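Local atomic coordinates of glutathione s-transferase I (PDB entry 1AXD), a protein that conjugates glutathione to electrophilic compounds, herbicides among them, and so helps maize to detoxify them, working as a dimer of two identical subunits. Residues A24-E29 and K72-K77. Numbering follows the deposited sequence.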
loop_
_atom_site.group_PDB
_atom_site.type_symbol
_atom_site.label_atom_id
_atom_site.label_comp_id
_atom_site.label_asym_id
_atom_site.label_seq_id
_atom_site.Cartn_x
_atom_site.Cartn_y
_atom_site.Cartn_z
ATOM N N ALA A 24 -0.651 17.285 -11.252
ATOM C CA ALA A 24 0.669 17.339 -11.876
ATOM C C ALA A 24 0.568 18.050 -13.190
ATOM O O ALA A 24 1.586 18.410 -13.753
ATOM C CB ALA A 24 1.243 15.908 -12.057
ATOM N N GLY A 25 -0.656 18.245 -13.671
ATOM C CA GLY A 25 -0.863 18.913 -14.940
ATOM C C GLY A 25 -0.459 18.014 -16.089
ATOM O O GLY A 25 0.245 18.441 -16.990
ATOM N N SER A 26 -0.918 16.765 -16.045
ATOM C CA SER A 26 -0.608 15.780 -17.076
ATOM C C SER A 26 -1.562 15.787 -18.236
ATOM O O SER A 26 -2.706 16.209 -18.085
ATOM C CB SER A 26 -0.586 14.383 -16.468
ATOM O OG SER A 26 0.337 14.313 -15.407
ATOM N N ASP A 27 -1.091 15.307 -19.383
ATOM C CA ASP A 27 -1.903 15.215 -20.594
ATOM C C ASP A 27 -2.494 13.822 -20.543
ATOM O O ASP A 27 -1.744 12.861 -20.604
ATOM C CB ASP A 27 -1.004 15.373 -21.835
ATOM C CG ASP A 27 -1.765 15.855 -23.073
ATOM O OD1 ASP A 27 -2.994 16.095 -22.990
ATOM O OD2 ASP A 27 -1.120 16.006 -24.136
ATOM N N TYR A 28 -3.806 13.702 -20.389
ATOM C CA TYR A 28 -4.412 12.380 -20.315
ATOM C C TYR A 28 -5.887 12.377 -20.632
ATOM O O TYR A 28 -6.522 13.429 -20.622
ATOM C CB TYR A 28 -4.214 11.785 -18.911
ATOM C CG TYR A 28 -5.272 12.227 -17.913
ATOM C CD1 TYR A 28 -5.210 13.485 -17.313
ATOM C CD2 TYR A 28 -6.363 11.408 -17.610
ATOM C CE1 TYR A 28 -6.198 13.918 -16.449
ATOM C CE2 TYR A 28 -7.361 11.837 -16.742
ATOM C CZ TYR A 28 -7.264 13.096 -16.167
ATOM O OH TYR A 28 -8.227 13.528 -15.289
ATOM N N GLU A 29 -6.429 11.190 -20.861
ATOM C CA GLU A 29 -7.841 11.025 -21.134
ATOM C C GLU A 29 -8.289 9.738 -20.511
ATOM O O GLU A 29 -7.468 8.874 -20.274
ATOM C CB GLU A 29 -8.115 11.037 -22.635
ATOM C CG GLU A 29 -7.427 9.958 -23.418
ATOM C CD GLU A 29 -7.724 10.065 -24.898
ATOM O OE1 GLU A 29 -7.316 11.073 -25.520
ATOM O OE2 GLU A 29 -8.371 9.140 -25.435
ATOM N N LYS A 72 2.227 7.936 -8.174
ATOM C CA LYS A 72 3.616 8.343 -8.007
ATOM C C LYS A 72 4.243 8.621 -9.337
ATOM O O LYS A 72 5.066 9.502 -9.430
ATOM C CB LYS A 72 4.425 7.283 -7.261
ATOM C CG LYS A 72 3.891 6.939 -5.893
ATOM C CD LYS A 72 4.851 6.031 -5.137
ATOM C CE LYS A 72 4.217 5.447 -3.860
ATOM N NZ LYS A 72 3.076 4.503 -4.115
ATOM N N TYR A 73 3.864 7.885 -10.370
ATOM C CA TYR A 73 4.416 8.110 -11.698
ATOM C C TYR A 73 4.017 9.443 -12.289
ATOM O O TYR A 73 4.854 10.111 -12.866
ATOM C CB TYR A 73 3.979 6.998 -12.636
ATOM C CG TYR A 73 4.431 7.190 -14.062
ATOM C CD1 TYR A 73 5.729 6.885 -14.444
ATOM C CD2 TYR A 73 3.541 7.619 -15.041
ATOM C CE1 TYR A 73 6.125 6.990 -15.757
ATOM C CE2 TYR A 73 3.932 7.725 -16.361
ATOM C CZ TYR A 73 5.223 7.406 -16.710
ATOM O OH TYR A 73 5.603 7.448 -18.024
ATOM N N ALA A 74 2.750 9.817 -12.196
ATOM C CA ALA A 74 2.320 11.087 -12.753
ATOM C C ALA A 74 3.032 12.244 -12.095
ATOM O O ALA A 74 3.290 13.247 -12.748
ATOM C CB ALA A 74 0.815 11.218 -12.620
ATOM N N ALA A 75 3.333 12.128 -10.805
ATOM C CA ALA A 75 4.031 13.195 -10.096
ATOM C C ALA A 75 5.478 13.125 -10.462
ATOM O O ALA A 75 6.052 14.116 -10.861
ATOM C CB ALA A 75 3.826 13.049 -8.583
ATOM N N ARG A 76 6.037 11.935 -10.385
ATOM C CA ARG A 76 7.427 11.668 -10.709
ATOM C C ARG A 76 7.784 12.182 -12.118
ATOM O O ARG A 76 8.913 12.592 -12.340
ATOM C CB ARG A 76 7.627 10.150 -10.622
ATOM C CG ARG A 76 9.046 9.648 -10.521
ATOM C CD ARG A 76 9.073 8.130 -10.744
ATOM N NE ARG A 76 8.577 7.370 -9.598
ATOM C CZ ARG A 76 9.229 7.278 -8.445
ATOM N NH1 ARG A 76 10.389 7.903 -8.290
ATOM N NH2 ARG A 76 8.741 6.537 -7.460
ATOM N N LYS A 77 6.813 12.168 -13.031
ATOM C CA LYS A 77 6.994 12.600 -14.418
ATOM C C LYS A 77 6.631 14.053 -14.716
ATOM O O LYS A 77 7.219 14.637 -15.606
ATOM C CB LYS A 77 6.179 11.674 -15.326
ATOM C CG LYS A 77 6.001 12.135 -16.767
ATOM C CD LYS A 77 4.883 11.347 -17.453
ATOM C CE LYS A 77 4.608 11.829 -18.879
ATOM N NZ LYS A 77 5.710 11.519 -19.838
#
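Ala24 meets Ala74 and Ala75, and Ser26 lies near Ala74, within the thioredoxin-like N-terminal domain of the glutathione S-transferase fold, where the turn joining helix 14-24 to strand 28-31 lies against helix 67-78.

The van der Waals part is small and close. The CB of Ala24 points at the helix and rests against the backbone carbonyl of Ala74, 3.4 Å from Ala74 O, while its approach to Ala75 CA is looser at 4.4 Å. Short side chains suit this place because the backbones come near each other at this point, the CA atoms of Ala24 and Ala75 being 5.6 Å apart. Ala74, buried, also packs on Leu21 of helix 14-24. Gly25 is the first residue after the helix to leave helical angles; its positive phi (73°) is one that glycine, having no side chain, reaches easily, and it turns the chain toward the strand.

No hydrogen bond crosses between the segments. Ser26 holds OG anti to its carbonyl carbon (chi1 -57°), which carries the hydroxyl toward helix 67-78. Serine suits the place because its short hydroxyl can reach Asn78 OD1, one residue beyond 72-77, with which it hydrogen-bonds. Toward Ala74 the same oxygen is merely near, with Ser26 OG 4.1 Å from Ala74 O, too far for a hydrogen bond, and 4.2 Å from Ala74 CB.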